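Local coordinates for glycosyl hydrolases family 31 family protein (Aspergillus niger, PDB 6DRU), which releases alpha-xylose from the non-reducing terminal glucose of xyloglucan oligosaccharides, at residues A[639-644]-A[653-658]; A[660-665]-A[700-705]. All blocks are in the same frame, centred on the assembly; numbering follows the deposited sequence.

Interaction 1: A[639-644]-A[653-658]; sequences TTQQYM and PVTLPN. With NAG (2-acetamido-2-deoxy-beta-D-glucopyranose), chain E.
Gln641 and Pro653 mark the closest backbone approach, with CA atoms 7.1 Å apart and no hydrogen bond joining residues 639-644 to 653-658. Gln641 is the first residue to leave helical geometry after helix 637-640, and its carbonyl O faces the ring of Pro653, 3.3 Å from CD. A proline has no amide N-H to offer that oxygen, so this is packing alone.

The polar part of the contact lies at the side-chain ends, which converge on the acetamide of an N-acetylglucosamine. Thr655 gives the firmer bond, OG1 donating to O7 of the sugar at 2.7 Å; its chi1 of 67° sets the hydroxyl between the backbone N and the carbonyl carbon. Gln641 reaches the same oxygen through an extended chain (chi2 180°), and NE2 makes a weak bond to O7 at 3.3 Å, bent to 139° at the hydrogen. The two side chains cross at an angle, and NE2 also meets the methyl CG2 of Thr655 at 3.5 Å. Leu656 adds an apolar touch, CD1 lying 3.7 Å from the acetamide methyl C8.

Gln641 OE1, which also lies beside O7, accepts from Asn637 ND2 and from His158 NE2. Asn637 precedes Thr639 by two residues, the spacing of an N-glycosylation sequon. Ala496 of helix 492-508 packs against both Gln641 and Thr655.

Glutamine suits its place because one planar group carries both an acceptor, used by Asn637 and His158, and a donor, used weakly on the sugar; threonine supplies a compact hydroxyl with a methyl beside it. The two bonds to OE1 probably set the amide's orientation despite the likely unfavourable approach of OE1 to O7, while the sugar oxygen is held mainly by Thr655 OG1.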
loop_
_atom_site.group_PDB
_atom_site.type_symbol
_atom_site.label_atom_id
_atom_site.label_comp_id
_atom_site.label_asym_id
_atom_site.label_seq_id
_atom_site.Cartn_x
_atom_site.Cartn_y
_atom_site.Cartn_z
ATOM N N THR A 639 36.342 9.991 27.600
ATOM C CA THR A 639 35.107 10.753 27.494
ATOM C C THR A 639 33.855 9.890 27.461
ATOM O O THR A 639 32.784 10.376 27.837
ATOM C CB THR A 639 35.131 11.641 26.240
ATOM O OG1 THR A 639 35.449 10.843 25.093
ATOM C CG2 THR A 639 36.170 12.735 26.391
ATOM N N THR A 640 33.958 8.632 27.034
ATOM C CA THR A 640 32.819 7.724 27.043
ATOM C C THR A 640 32.673 6.962 28.354
ATOM O O THR A 640 31.633 6.329 28.569
ATOM C CB THR A 640 32.919 6.724 25.883
ATOM O OG1 THR A 640 34.030 5.844 26.095
ATOM C CG2 THR A 640 33.098 7.455 24.561
ATOM N N GLN A 641 33.682 7.007 29.232
ATOM C CA GLN A 641 33.637 6.282 30.498
ATOM C C GLN A 641 33.978 7.159 31.700
ATOM O O GLN A 641 34.091 6.638 32.815
ATOM C CB GLN A 641 34.576 5.070 30.456
ATOM C CG GLN A 641 34.288 4.102 29.316
ATOM C CD GLN A 641 35.233 2.915 29.302
ATOM O OE1 GLN A 641 35.459 2.299 28.261
ATOM N NE2 GLN A 641 35.786 2.587 30.464
ATOM N N GLN A 642 34.150 8.465 31.507
ATOM C CA GLN A 642 34.279 9.418 32.600
ATOM C C GLN A 642 33.200 10.482 32.466
ATOM O O GLN A 642 32.716 10.759 31.364
ATOM C CB GLN A 642 35.656 10.097 32.620
ATOM C CG GLN A 642 36.849 9.160 32.611
ATOM C CD GLN A 642 38.168 9.913 32.673
ATOM O OE1 GLN A 642 39.244 9.318 32.596
ATOM N NE2 GLN A 642 38.088 11.232 32.818
ATOM N N TYR A 643 32.828 11.084 33.593
ATOM C CA TYR A 643 31.791 12.104 33.577
ATOM C C TYR A 643 31.830 12.878 34.883
ATOM O O TYR A 643 32.396 12.426 35.881
ATOM C CB TYR A 643 30.401 11.492 33.373
ATOM C CG TYR A 643 29.958 10.582 34.497
ATOM C CD1 TYR A 643 30.347 9.250 34.532
ATOM C CD2 TYR A 643 29.143 11.057 35.518
ATOM C CE1 TYR A 643 29.941 8.416 35.556
ATOM C CE2 TYR A 643 28.733 10.231 36.546
ATOM C CZ TYR A 643 29.135 8.911 36.559
ATOM O OH TYR A 643 28.729 8.081 37.580
ATOM N N MET A 644 31.212 14.054 34.860
ATOM C CA MET A 644 31.024 14.857 36.058
ATOM C C MET A 644 29.661 14.524 36.655
ATOM O O MET A 644 28.627 14.777 36.027
ATOM C CB MET A 644 31.130 16.348 35.735
ATOM C CG MET A 644 32.537 16.806 35.359
ATOM S SD MET A 644 33.692 16.902 36.743
ATOM C CE MET A 644 32.970 18.222 37.715
ATOM N N PRO A 653 34.544 4.706 36.415
ATOM C CA PRO A 653 34.486 3.344 36.957
ATOM C C PRO A 653 35.599 2.464 36.408
ATOM O O PRO A 653 36.096 2.664 35.298
ATOM C CB PRO A 653 33.111 2.834 36.506
ATOM C CG PRO A 653 32.361 4.046 36.048
ATOM C CD PRO A 653 33.391 5.003 35.552
ATOM N N VAL A 654 35.981 1.473 37.210
ATOM C CA VAL A 654 36.955 0.472 36.788
ATOM C C VAL A 654 36.221 -0.610 36.008
ATOM O O VAL A 654 35.338 -1.286 36.546
ATOM C CB VAL A 654 37.705 -0.119 37.990
ATOM C CG1 VAL A 654 38.541 -1.313 37.559
ATOM C CG2 VAL A 654 38.585 0.938 38.636
ATOM N N THR A 655 36.584 -0.776 34.737
ATOM C CA THR A 655 35.879 -1.676 33.835
ATOM C C THR A 655 36.709 -2.897 33.454
ATOM O O THR A 655 36.428 -3.540 32.437
ATOM C CB THR A 655 35.450 -0.922 32.576
ATOM O OG1 THR A 655 36.613 -0.553 31.824
ATOM C CG2 THR A 655 34.678 0.334 32.953
ATOM N N LEU A 656 37.718 -3.237 34.248
ATOM C CA LEU A 656 38.557 -4.393 33.977
ATOM C C LEU A 656 38.809 -5.157 35.267
ATOM O O LEU A 656 38.856 -4.559 36.349
ATOM C CB LEU A 656 39.899 -3.989 33.348
ATOM C CG LEU A 656 39.841 -3.473 31.912
ATOM C CD1 LEU A 656 41.228 -3.062 31.444
ATOM C CD2 LEU A 656 39.251 -4.531 30.989
ATOM N N PRO A 657 38.979 -6.472 35.183
ATOM C CA PRO A 657 39.252 -7.264 36.383
ATOM C C PRO A 657 40.734 -7.271 36.726
ATOM O O PRO A 657 41.599 -7.013 35.886
ATOM C CB PRO A 657 38.776 -8.665 35.987
ATOM C CG PRO A 657 39.047 -8.723 34.520
ATOM C CD PRO A 657 38.837 -7.320 33.986
ATOM N N ASN A 658 41.009 -7.576 37.994
ATOM C CA ASN A 658 42.369 -7.666 38.522
ATOM C C ASN A 658 43.143 -6.374 38.245
ATOM O O ASN A 658 44.088 -6.324 37.456
ATOM C CB ASN A 658 43.086 -8.888 37.935
ATOM C CG ASN A 658 44.381 -9.213 38.655
ATOM O OD1 ASN A 658 44.494 -9.033 39.868
ATOM N ND2 ASN A 658 45.367 -9.697 37.909
HETATM C C1 NAG E . 37.602 1.374 25.785
HETATM C C2 NAG E . 37.498 0.020 26.459
HETATM C C3 NAG E . 37.552 -1.106 25.495
HETATM C C4 NAG E . 36.578 -0.882 24.363
HETATM C C5 NAG E . 36.855 0.462 23.730
HETATM C C6 NAG E . 35.894 0.697 22.583
HETATM C C7 NAG E . 38.256 -0.201 28.790
HETATM C C8 NAG E . 39.375 -0.343 29.797
HETATM N N2 NAG E . 38.550 -0.114 27.405
HETATM O O3 NAG E . 37.274 -2.309 26.175
HETATM O O4 NAG E . 36.720 -1.898 23.399
HETATM O O5 NAG E . 36.694 1.457 24.712
HETATM O O6 NAG E . 35.188 1.900 22.784
HETATM O O7 NAG E . 37.103 -0.159 29.170
#

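Interaction 2: A[660-665]-A[700-705]; sequences TEWPVY and HIPVFH
Two beta layers of the GH31 C-terminal domain face each other here: Trp662 and Val664 on strand 661-666, which pairs with strand 690-695, look onto Pro702, just before strand 703-705 of the six-stranded antiparallel sheet, and Phe704 on it. The facing is consistent with a beta-sandwich, and no hydrogen bond crosses between the two segments.

Pro702 touches two residues of the facing strand. Its CG meets the indole of Trp662 obliquely, 3.8 Å from CD1, while its CB touches Val664 CG2 at 3.8 Å. Val664 divides its branches. With chi1 at 178°, CG1 lies opposite the backbone N and reaches CE1 of Phe704 at 3.5 Å; the same rotation puts CG2 against the proline. The valine and phenylalanine side chains run past one another in opposite directions.

Pro663 CD covers part of one face of the indole, 3.5 Å above it and toward the rim. NE1 makes a weak hydrogen bond to Ser652 OG. The Phe704 ring also meets Tyr679, with planes about 55° apart.

Rigid proline, branched valine and flat aromatics suit a buried seam. Backbone bonds pair Trp662 with Val694 in one layer and Val703 with Trp680 in the other. The side chains meeting between 660-665 and 700-705 are apolar in their touching parts, so van der Waals and hydrophobic forces join them, with polar ties alongside.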
loop_
_atom_site.group_PDB
_atom_site.type_symbol
_atom_site.label_atom_id
_atom_site.label_comp_id
_atom_site.label_asym_id
_atom_site.label_seq_id
_atom_site.Cartn_x
_atom_site.Cartn_y
_atom_site.Cartn_z
ATOM N N THR A 660 44.614 -2.705 40.237
ATOM C CA THR A 660 44.923 -1.893 41.402
ATOM C C THR A 660 45.303 -0.466 41.039
ATOM O O THR A 660 45.394 0.381 41.936
ATOM C CB THR A 660 46.061 -2.526 42.217
ATOM O OG1 THR A 660 47.109 -2.943 41.333
ATOM C CG2 THR A 660 45.553 -3.729 42.996
ATOM N N GLU A 661 45.514 -0.178 39.757
ATOM C CA GLU A 661 45.818 1.156 39.263
ATOM C C GLU A 661 44.884 1.460 38.104
ATOM O O GLU A 661 44.645 0.600 37.252
ATOM C CB GLU A 661 47.266 1.257 38.774
ATOM C CG GLU A 661 48.331 1.297 39.847
ATOM C CD GLU A 661 49.488 2.193 39.454
ATOM O OE1 GLU A 661 49.350 2.947 38.465
ATOM O OE2 GLU A 661 50.546 2.123 40.113
ATOM N N TRP A 662 44.357 2.682 38.070
ATOM C CA TRP A 662 43.426 3.063 37.020
ATOM C C TRP A 662 43.848 4.400 36.425
ATOM O O TRP A 662 44.121 5.354 37.175
ATOM C CB TRP A 662 41.991 3.139 37.551
ATOM C CG TRP A 662 40.977 3.113 36.458
ATOM C CD1 TRP A 662 40.170 4.135 36.060
ATOM C CD2 TRP A 662 40.685 2.008 35.594
ATOM N NE1 TRP A 662 39.378 3.731 35.012
ATOM C CE2 TRP A 662 39.676 2.429 34.706
ATOM C CE3 TRP A 662 41.172 0.701 35.491
ATOM C CZ2 TRP A 662 39.147 1.590 33.728
ATOM C CZ3 TRP A 662 40.644 -0.130 34.519
ATOM C CH2 TRP A 662 39.643 0.318 33.651
ATOM N N PRO A 663 43.912 4.519 35.094
ATOM C CA PRO A 663 44.296 5.797 34.485
ATOM C C PRO A 663 43.098 6.703 34.251
ATOM O O PRO A 663 42.219 6.388 33.442
ATOM C CB PRO A 663 44.949 5.369 33.167
ATOM C CG PRO A 663 44.327 4.016 32.842
ATOM C CD PRO A 663 43.614 3.498 34.077
ATOM N N VAL A 664 43.056 7.834 34.949
ATOM C CA VAL A 664 41.962 8.793 34.847
ATOM C C VAL A 664 42.497 10.069 34.217
ATOM O O VAL A 664 43.538 10.588 34.640
ATOM C CB VAL A 664 41.339 9.084 36.224
ATOM C CG1 VAL A 664 40.242 10.128 36.096
ATOM C CG2 VAL A 664 40.804 7.803 36.844
ATOM N N TYR A 665 41.792 10.575 33.210
ATOM C CA TYR A 665 42.134 11.853 32.603
ATOM C C TYR A 665 41.465 12.979 33.381
ATOM O O TYR A 665 40.234 13.072 33.417
ATOM C CB TYR A 665 41.717 11.910 31.134
ATOM C CG TYR A 665 41.997 13.261 30.521
ATOM C CD1 TYR A 665 43.290 13.628 30.176
ATOM C CD2 TYR A 665 40.975 14.177 30.306
ATOM C CE1 TYR A 665 43.560 14.862 29.628
ATOM C CE2 TYR A 665 41.236 15.416 29.754
ATOM C CZ TYR A 665 42.532 15.752 29.417
ATOM O OH TYR A 665 42.808 16.979 28.868
ATOM N N HIS A 700 37.697 0.850 46.300
ATOM C CA HIS A 700 37.746 2.257 45.924
ATOM C C HIS A 700 37.407 2.414 44.449
ATOM O O HIS A 700 37.979 1.725 43.599
ATOM C CB HIS A 700 39.127 2.852 46.218
ATOM C CG HIS A 700 39.450 2.935 47.678
ATOM N ND1 HIS A 700 38.485 2.866 48.659
ATOM C CD2 HIS A 700 40.633 3.071 48.323
ATOM C CE1 HIS A 700 39.058 2.963 49.845
ATOM N NE2 HIS A 700 40.361 3.087 49.670
ATOM N N ILE A 701 36.480 3.313 44.150
ATOM C CA ILE A 701 36.140 3.679 42.777
ATOM C C ILE A 701 36.801 5.016 42.462
ATOM O O ILE A 701 36.666 5.959 43.255
ATOM C CB ILE A 701 34.615 3.752 42.560
ATOM C CG1 ILE A 701 34.309 4.215 41.134
ATOM C CG2 ILE A 701 33.940 4.638 43.605
ATOM C CD1 ILE A 701 32.848 4.243 40.809
ATOM N N PRO A 702 37.528 5.135 41.349
ATOM C CA PRO A 702 38.232 6.392 41.055
ATOM C C PRO A 702 37.299 7.589 40.959
ATOM O O PRO A 702 36.493 7.695 40.030
ATOM C CB PRO A 702 38.918 6.100 39.714
ATOM C CG PRO A 702 39.075 4.614 39.690
ATOM C CD PRO A 702 37.861 4.072 40.386
ATOM N N VAL A 703 37.398 8.490 41.934
ATOM C CA VAL A 703 36.565 9.685 42.006
ATOM C C VAL A 703 37.428 10.847 42.475
ATOM O O VAL A 703 38.103 10.750 43.505
ATOM C CB VAL A 703 35.360 9.495 42.952
ATOM C CG1 VAL A 703 34.683 10.830 43.232
ATOM C CG2 VAL A 703 34.363 8.508 42.364
ATOM N N PHE A 704 37.417 11.938 41.717
ATOM C CA PHE A 704 38.039 13.192 42.112
ATOM C C PHE A 704 36.951 14.213 42.413
ATOM O O PHE A 704 35.775 14.009 42.101
ATOM C CB PHE A 704 38.970 13.721 41.014
ATOM C CG PHE A 704 40.077 12.780 40.647
ATOM C CD1 PHE A 704 39.843 11.708 39.801
ATOM C CD2 PHE A 704 41.356 12.970 41.141
ATOM C CE1 PHE A 704 40.860 10.843 39.459
ATOM C CE2 PHE A 704 42.376 12.107 40.800
ATOM C CZ PHE A 704 42.125 11.045 39.956
ATOM N N HIS A 705 37.347 15.323 43.026
ATOM C CA HIS A 705 36.376 16.363 43.322
ATOM C C HIS A 705 37.038 17.730 43.267
ATOM O O HIS A 705 38.206 17.881 43.636
ATOM C CB HIS A 705 35.709 16.140 44.686
ATOM C CG HIS A 705 36.619 16.348 45.856
ATOM N ND1 HIS A 705 36.878 17.594 46.387
ATOM C CD2 HIS A 705 37.319 15.466 46.607
ATOM C CE1 HIS A 705 37.703 17.470 47.411
ATOM N NE2 HIS A 705 37.985 16.189 47.566
#

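The two contacts lie 8 Å apart between centres, within the C-terminal domain of the chain, and follow in series: 639-644 with 653-658 closes before 660-665 with 700-705 opens. Both reach the six-stranded antiparallel sheet, through strands 643-645 and 703-705, which flank strand 649-651 within it. They also touch directly. Gln642 NE2 probably hydrogen-bonds to Tyr665 O at 2.9 Å, and the indole of Trp662 packs against Thr655, its CH2 atom 3.4 Å from the backbone N. Trp662 also lies close to an N-acetylglucosamine, and so joins the apolar seam of interaction 2 to the glycan contact of interaction 1, away from the xylose pocket.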